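Motility-associated killing factor MakB (PDB 6W1W) probably acts as one component of a three-component, alpha-pore-forming cytotoxin of Vibrio cholerae. Local coordinates at residues Leu177-Thr182 with Phe219-Ser224; Ser171-Ser176 with Lys233-Asp238. All coordinates share one frame; numbering follows the deposited sequence.

Interactions 1 and 2 join the chain just before the beta hairpin of strands 193-203 and 209-220 to the chain just after it. Helix 157-176 supplies residues 171-176 to interaction 2 and runs directly into the loop 177-182 of interaction 1. The chain then forms the two antiparallel strands, returns through 219-224 to complete interaction 1, and passes helix 225-230 before 233-238 completes interaction 2. Interaction 1 is therefore nested inside interaction 2. Their centres lie about 15 Å apart, yet they meet where Leu177 CD1 packs 4.2 Å from Val235 CG2. Together they tie the beta hairpin to its flanking helices, a helix-and-hairpin arrangement reminiscent of alpha-pore-forming toxin heads.

Interaction 1 (Leu177-Thr182 with Phe219-Ser224); sequences LGANVT and FTVGYS
Ala179 and Phe219 meet through their backbones where a loop passes the end of an edge strand. The one hydrogen bond across the contact runs from Ala179 N to Phe219 O, nearly straight at 172°. The modelled length of 2.5 Å between Ala179 N and Phe219 O is very short and doubtful at this resolution. The same carbonyl oxygen receives a CA-H...O contact from the preceding residue, Gly178 CA lying 3.3 Å from Phe219 O.

Apolar contacts continue the join from Ala179 onward along the loop. The methyl of Ala179 points at the other segment and packs against one branch of Val221, with Ala179 CB 3.6 Å from Val221 CG1. Farther on, Val181 touches the Phe219 ring obliquely, Val181 CG2 being 4.2 Å from Phe219 CD1. With CG1 of the valine anti to its backbone N (chi1 -157°), CG2 falls beside that N, anti to the carbonyl carbon, and it is this branch that meets the ring.

A hydrogen bond within 219-224 spans the bend that follows the strand: Thr220 OG1 donates to Tyr223 O over 3.0 Å. The tyrosine ring then reaches back toward the loop, although Tyr223 OH stays 4.2 Å from Leu177 O.

Thr220 pairs through its backbone with Ile193 of strand 193-203, whereas the Phe219 carbonyl serves the loop at the outer edge of strand 209-220. Val181 and Phe219 also pack on Tyr20 and Leu24 of helix 9-35, respectively, and Leu177 rests on Thr228 and Ile229 of helix 225-230, so the loop spans from one helix to the other past the sheet edge.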
ATOM      1  N   LEU A 177     -13.945  -6.827  -6.065  1.00 99.62           N
ATOM      2  CA  LEU A 177     -13.850  -6.568  -7.496  1.00104.12           C
ATOM      3  C   LEU A 177     -12.450  -6.157  -7.927  1.00105.10           C
ATOM      4  O   LEU A 177     -12.171  -6.158  -9.132  1.00110.14           O
ATOM      5  CB  LEU A 177     -14.844  -5.482  -7.905  1.00 91.65           C
ATOM      6  CG  LEU A 177     -16.190  -5.494  -7.180  1.00 95.44           C
ATOM      7  CD1 LEU A 177     -17.047  -4.312  -7.608  1.00 97.85           C
ATOM      8  CD2 LEU A 177     -16.920  -6.807  -7.410  1.00 94.93           C
ATOM      9  N   GLY A 178     -11.572  -5.813  -6.984  1.00 94.01           N
ATOM     10  CA  GLY A 178     -10.251  -5.315  -7.337  1.00 84.35           C
ATOM     11  C   GLY A 178      -9.293  -6.429  -7.745  1.00 86.99           C
ATOM     12  O   GLY A 178      -9.270  -7.516  -7.161  1.00 84.19           O
ATOM     13  N   ALA A 179      -8.478  -6.129  -8.752  1.00 92.41           N
ATOM     14  CA  ALA A 179      -7.491  -7.076  -9.247  1.00 95.71           C
ATOM     15  C   ALA A 179      -6.365  -7.273  -8.239  1.00110.81           C
ATOM     16  O   ALA A 179      -5.982  -6.354  -7.508  1.00113.65           O
ATOM     17  CB  ALA A 179      -6.902  -6.585 -10.569  1.00 86.95           C
ATOM     18  N   ASN A 180      -5.827  -8.487  -8.212  1.00125.30           N
ATOM     19  CA  ASN A 180      -4.649  -8.792  -7.413  1.00137.67           C
ATOM     20  C   ASN A 180      -3.394  -8.498  -8.224  1.00140.39           C
ATOM     21  O   ASN A 180      -3.303  -8.874  -9.397  1.00138.45           O
ATOM     22  CB  ASN A 180      -4.663 -10.252  -6.959  1.00148.02           C
ATOM     23  CG  ASN A 180      -5.637 -10.497  -5.827  1.00151.47           C
ATOM     24  OD1 ASN A 180      -5.870  -9.622  -4.993  1.00151.62           O
ATOM     25  ND2 ASN A 180      -6.214 -11.694  -5.790  1.00147.16           N
ATOM     26  N   VAL A 181      -2.436  -7.821  -7.599  1.00146.44           N
ATOM     27  CA  VAL A 181      -1.181  -7.467  -8.249  1.00142.91           C
ATOM     28  C   VAL A 181      -0.167  -8.564  -7.942  1.00146.76           C
ATOM     29  O   VAL A 181       0.242  -8.740  -6.790  1.00152.12           O
ATOM     30  CB  VAL A 181      -0.678  -6.094  -7.789  1.00119.21           C
ATOM     31  CG1 VAL A 181       0.258  -5.500  -8.832  1.00112.41           C
ATOM     32  CG2 VAL A 181      -1.854  -5.160  -7.505  1.00105.05           C
ATOM     33  N   THR A 182       0.232  -9.310  -8.967  1.00138.04           N
ATOM     34  CA  THR A 182       1.205 -10.387  -8.839  1.00136.99           C
ATOM     35  C   THR A 182       2.435 -10.079  -9.688  1.00139.92           C
ATOM     36  O   THR A 182       2.514  -9.047 -10.357  1.00137.01           O
ATOM     37  CB  THR A 182       0.592 -11.731  -9.241  1.00138.89           C
ATOM     38  OG1 THR A 182       0.438 -11.777 -10.664  1.00141.50           O
ATOM     39  CG2 THR A 182      -0.765 -11.913  -8.577  1.00131.24           C
ATOM     40  N   PHE A 219      -8.244  -1.370  -8.021  1.00 79.87           N
ATOM     41  CA  PHE A 219      -7.328  -1.798  -9.073  1.00 88.94           C
ATOM     42  C   PHE A 219      -8.051  -2.729 -10.049  1.00 98.67           C
ATOM     43  O   PHE A 219      -8.517  -3.807  -9.661  1.00 88.70           O
ATOM     44  CB  PHE A 219      -6.098  -2.485  -8.473  1.00 92.03           C
ATOM     45  CG  PHE A 219      -5.159  -1.546  -7.771  1.00109.01           C
ATOM     46  CD1 PHE A 219      -4.429  -1.971  -6.671  1.00128.70           C
ATOM     47  CD2 PHE A 219      -4.996  -0.240  -8.212  1.00113.88           C
ATOM     48  CE1 PHE A 219      -3.560  -1.109  -6.018  1.00131.15           C
ATOM     49  CE2 PHE A 219      -4.128   0.629  -7.562  1.00114.08           C
ATOM     50  CZ  PHE A 219      -3.411   0.193  -6.466  1.00124.38           C
ATOM     51  N   THR A 220      -8.130  -2.319 -11.315  1.00 88.09           N
ATOM     52  CA  THR A 220      -8.743  -3.118 -12.366  1.00108.75           C
ATOM     53  C   THR A 220      -7.718  -3.408 -13.457  1.00126.61           C
ATOM     54  O   THR A 220      -6.827  -2.598 -13.719  1.00126.13           O
ATOM     55  CB  THR A 220      -9.968  -2.410 -12.971  1.00104.30           C
ATOM     56  OG1 THR A 220      -9.571  -1.156 -13.540  1.00113.65           O
ATOM     57  CG2 THR A 220     -11.026  -2.166 -11.904  1.00 95.90           C
ATOM     58  N   VAL A 221      -7.854  -4.573 -14.098  1.00143.26           N
ATOM     59  CA  VAL A 221      -6.835  -5.024 -15.044  1.00129.27           C
ATOM     60  C   VAL A 221      -7.070  -4.441 -16.432  1.00117.93           C
ATOM     61  O   VAL A 221      -6.138  -3.932 -17.064  1.00112.93           O
ATOM     62  CB  VAL A 221      -6.777  -6.563 -15.078  1.00127.06           C
ATOM     63  CG1 VAL A 221      -5.858  -7.076 -13.986  1.00126.28           C
ATOM     64  CG2 VAL A 221      -8.175  -7.153 -14.933  1.00130.40           C
ATOM     65  N   GLY A 222      -8.300  -4.510 -16.937  1.00101.53           N
ATOM     66  CA  GLY A 222      -8.563  -4.074 -18.294  1.00 93.65           C
ATOM     67  C   GLY A 222      -9.847  -3.288 -18.474  1.00108.32           C
ATOM     68  O   GLY A 222      -9.938  -2.428 -19.355  1.00100.63           O
ATOM     69  N   TYR A 223     -10.854  -3.578 -17.657  1.00110.26           N
ATOM     70  CA  TYR A 223     -12.111  -2.855 -17.724  1.00 94.54           C
ATOM     71  C   TYR A 223     -12.059  -1.624 -16.821  1.00103.01           C
ATOM     72  O   TYR A 223     -11.082  -1.381 -16.110  1.00109.57           O
ATOM     73  CB  TYR A 223     -13.273  -3.771 -17.351  1.00 93.53           C
ATOM     74  CG  TYR A 223     -12.993  -4.733 -16.220  1.00 93.03           C
ATOM     75  CD1 TYR A 223     -12.418  -5.976 -16.462  1.00 94.17           C
ATOM     76  CD2 TYR A 223     -13.335  -4.414 -14.916  1.00 89.73           C
ATOM     77  CE1 TYR A 223     -12.177  -6.862 -15.432  1.00102.69           C
ATOM     78  CE2 TYR A 223     -13.102  -5.295 -13.881  1.00 90.18           C
ATOM     79  CZ  TYR A 223     -12.521  -6.516 -14.142  1.00104.95           C
ATOM     80  OH  TYR A 223     -12.285  -7.391 -13.105  1.00113.00           O
ATOM     81  N   SER A 224     -13.124  -0.829 -16.854  1.00109.33           N
ATOM     82  CA  SER A 224     -13.211   0.367 -16.030  1.00103.24           C
ATOM     83  C   SER A 224     -13.740   0.018 -14.644  1.00111.03           C
ATOM     84  O   SER A 224     -14.404  -1.002 -14.444  1.00110.00           O
ATOM     85  CB  SER A 224     -14.115   1.418 -16.681  1.00111.28           C
ATOM     86  OG  SER A 224     -15.483   1.152 -16.434  1.00114.87           O
TER

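Interaction 2 (Ser171-Ser176 with Lys233-Asp238); sequences SQSIAS and KEVQQD
Ser173 sits opposite Val235 in an antiparallel helix pair, the two short segments running at 171° with their axes 8.9 Å apart. The helices precede and follow the beta hairpin, and no hydrogen bond crosses between these segments. Ser173 is the small residue at the centre of the interface. Its CB points at the other helix and has a carboxylate oxygen of each of two acidic residues nearby: Asp238 OD2 at 3.7 Å and, more remotely, Glu234 OE1 at 4.0 Å.

One bond farther out, OG lies between the backbone N and the carbonyl carbon (chi1 76°). There it hydrogen-bonds to Leu170 O in the preceding turn of its own helix, which satisfies this buried hydroxyl. Across the interface, Ser173 OG lies 3.6 Å from Val235 CG2 and 3.3 Å from Asp238 OD2. The other aspartate oxygen, OD1, lies close to Glu166 OE1, a proximity of like charges that could raise the proton affinity of one of them. Beside the serine, the packing becomes apolar: Ile174 and Val235 cross at about a right angle, with Ile174 CG1 3.8 Å from Val235 CG2.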
ATOM      1  N   SER A 171     -18.212  -2.199   1.963  1.00111.41           N
ATOM      2  CA  SER A 171     -16.854  -1.813   1.593  1.00105.27           C
ATOM      3  C   SER A 171     -16.033  -3.026   1.164  1.00105.03           C
ATOM      4  O   SER A 171     -15.204  -2.928   0.251  1.00111.22           O
ATOM      5  CB  SER A 171     -16.181  -1.068   2.748  1.00 97.80           C
ATOM      6  OG  SER A 171     -14.903  -0.572   2.368  1.00 95.45           O
ATOM      7  N   GLN A 172     -16.266  -4.184   1.785  1.00107.46           N
ATOM      8  CA  GLN A 172     -15.494  -5.378   1.456  1.00116.20           C
ATOM      9  C   GLN A 172     -15.920  -6.025   0.142  1.00114.46           C
ATOM     10  O   GLN A 172     -15.095  -6.680  -0.505  1.00112.72           O
ATOM     11  CB  GLN A 172     -15.588  -6.408   2.583  1.00127.70           C
ATOM     12  CG  GLN A 172     -14.650  -7.594   2.399  1.00138.42           C
ATOM     13  CD  GLN A 172     -14.756  -8.600   3.522  1.00165.86           C
ATOM     14  OE1 GLN A 172     -14.846  -9.804   3.286  1.00179.03           O
ATOM     15  NE2 GLN A 172     -14.739  -8.111   4.756  1.00169.51           N
ATOM     16  N   SER A 173     -17.180  -5.861  -0.271  1.00105.18           N
ATOM     17  CA  SER A 173     -17.599  -6.425  -1.551  1.00113.77           C
ATOM     18  C   SER A 173     -17.099  -5.585  -2.721  1.00104.39           C
ATOM     19  O   SER A 173     -16.756  -6.140  -3.774  1.00 90.81           O
ATOM     20  CB  SER A 173     -19.125  -6.588  -1.602  1.00104.44           C
ATOM     21  OG  SER A 173     -19.798  -5.359  -1.800  1.00100.85           O
ATOM     22  N   ILE A 174     -17.028  -4.260  -2.558  1.00 92.44           N
ATOM     23  CA  ILE A 174     -16.361  -3.433  -3.556  1.00 84.62           C
ATOM     24  C   ILE A 174     -14.872  -3.741  -3.594  1.00 90.02           C
ATOM     25  O   ILE A 174     -14.217  -3.539  -4.622  1.00 97.13           O
ATOM     26  CB  ILE A 174     -16.607  -1.934  -3.283  1.00 80.13           C
ATOM     27  CG1 ILE A 174     -18.107  -1.649  -3.186  1.00 94.98           C
ATOM     28  CG2 ILE A 174     -15.978  -1.063  -4.369  1.00 80.32           C
ATOM     29  CD1 ILE A 174     -18.459  -0.174  -3.058  1.00 80.99           C
ATOM     30  N   ALA A 175     -14.317  -4.245  -2.491  1.00111.95           N
ATOM     31  CA  ALA A 175     -12.904  -4.595  -2.469  1.00106.89           C
ATOM     32  C   ALA A 175     -12.639  -5.901  -3.205  1.00103.33           C
ATOM     33  O   ALA A 175     -11.519  -6.123  -3.678  1.00107.23           O
ATOM     34  CB  ALA A 175     -12.415  -4.695  -1.025  1.00109.07           C
ATOM     35  N   SER A 176     -13.643  -6.777  -3.311  1.00115.23           N
ATOM     36  CA  SER A 176     -13.438  -8.046  -4.002  1.00108.24           C
ATOM     37  C   SER A 176     -13.299  -7.854  -5.505  1.00103.38           C
ATOM     38  O   SER A 176     -12.593  -8.628  -6.162  1.00107.34           O
ATOM     39  CB  SER A 176     -14.585  -9.006  -3.694  1.00105.74           C
ATOM     40  OG  SER A 176     -14.592  -9.351  -2.318  1.00120.55           O
ATOM     41  N   LYS A 233     -23.547  -7.475  -8.331  1.00120.26           N
ATOM     42  CA  LYS A 233     -24.829  -7.606  -7.644  1.00126.23           C
ATOM     43  C   LYS A 233     -24.679  -7.657  -6.130  1.00124.74           C
ATOM     44  O   LYS A 233     -25.593  -7.235  -5.412  1.00123.26           O
ATOM     45  CB  LYS A 233     -25.581  -8.846  -8.132  1.00123.31           C
ATOM     46  CG  LYS A 233     -24.928 -10.164  -7.758  1.00152.35           C
ATOM     47  CD  LYS A 233     -25.779 -11.337  -8.216  1.00162.01           C
ATOM     48  CE  LYS A 233     -26.004 -11.298  -9.716  1.00168.29           C
ATOM     49  NZ  LYS A 233     -24.719 -11.362 -10.466  1.00163.36           N
ATOM     50  N   GLU A 234     -23.556  -8.166  -5.622  1.00116.19           N
ATOM     51  CA  GLU A 234     -23.332  -8.113  -4.181  1.00134.10           C
ATOM     52  C   GLU A 234     -23.310  -6.676  -3.682  1.00125.29           C
ATOM     53  O   GLU A 234     -23.843  -6.378  -2.607  1.00120.63           O
ATOM     54  CB  GLU A 234     -22.027  -8.816  -3.813  1.00152.37           C
ATOM     55  CG  GLU A 234     -22.023 -10.305  -4.084  1.00174.76           C
ATOM     56  CD  GLU A 234     -20.728 -10.964  -3.654  1.00182.52           C
ATOM     57  OE1 GLU A 234     -19.826 -10.245  -3.166  1.00153.76           O
ATOM     58  OE2 GLU A 234     -20.618 -12.201  -3.805  1.00198.51           O
ATOM     59  N   VAL A 235     -22.703  -5.770  -4.454  1.00111.71           N
ATOM     60  CA  VAL A 235     -22.673  -4.362  -4.069  1.00102.88           C
ATOM     61  C   VAL A 235     -24.088  -3.809  -3.967  1.00112.49           C
ATOM     62  O   VAL A 235     -24.414  -3.059  -3.039  1.00108.21           O
ATOM     63  CB  VAL A 235     -21.820  -3.552  -5.064  1.00100.04           C
ATOM     64  CG1 VAL A 235     -21.871  -2.068  -4.722  1.00 90.08           C
ATOM     65  CG2 VAL A 235     -20.387  -4.058  -5.073  1.00101.53           C
ATOM     66  N   GLN A 236     -24.953  -4.175  -4.913  1.00114.44           N
ATOM     67  CA  GLN A 236     -26.326  -3.693  -4.887  1.00109.94           C
ATOM     68  C   GLN A 236     -27.163  -4.342  -3.792  1.00101.81           C
ATOM     69  O   GLN A 236     -28.164  -3.756  -3.368  1.00102.80           O
ATOM     70  CB  GLN A 236     -26.979  -3.909  -6.251  1.00114.89           C
ATOM     71  CG  GLN A 236     -26.803  -2.743  -7.209  1.00118.45           C
ATOM     72  CD  GLN A 236     -27.561  -1.503  -6.767  1.00119.80           C
ATOM     73  OE1 GLN A 236     -28.370  -1.547  -5.835  1.00109.98           O
ATOM     74  NE2 GLN A 236     -27.303  -0.385  -7.438  1.00115.90           N
ATOM     75  N   GLN A 237     -26.775  -5.528  -3.321  1.00104.74           N
ATOM     76  CA  GLN A 237     -27.489  -6.161  -2.215  1.00115.82           C
ATOM     77  C   GLN A 237     -27.076  -5.582  -0.870  1.00133.94           C
ATOM     78  O   GLN A 237     -27.894  -5.534   0.058  1.00133.73           O
ATOM     79  CB  GLN A 237     -27.259  -7.675  -2.226  1.00121.72           C
ATOM     80  CG  GLN A 237     -27.869  -8.391  -3.430  1.00138.82           C
ATOM     81  CD  GLN A 237     -27.478  -9.858  -3.498  1.00142.71           C
ATOM     82  OE1 GLN A 237     -27.127 -10.467  -2.485  1.00143.00           O
ATOM     83  NE2 GLN A 237     -27.530 -10.428  -4.695  1.00139.61           N
ATOM     84  N   ASP A 238     -25.816  -5.150  -0.746  1.00137.05           N
ATOM     85  CA  ASP A 238     -25.378  -4.441   0.451  1.00119.02           C
ATOM     86  C   ASP A 238     -25.894  -3.008   0.462  1.00105.56           C
ATOM     87  O   ASP A 238     -26.274  -2.492   1.518  1.00118.79           O
ATOM     88  CB  ASP A 238     -23.851  -4.461   0.549  1.00118.19           C
ATOM     89  CG  ASP A 238     -23.302  -5.858   0.786  1.00131.27           C
ATOM     90  OD1 ASP A 238     -24.049  -6.703   1.326  1.00131.21           O
ATOM     91  OD2 ASP A 238     -22.126  -6.110   0.441  1.00127.66           O
TER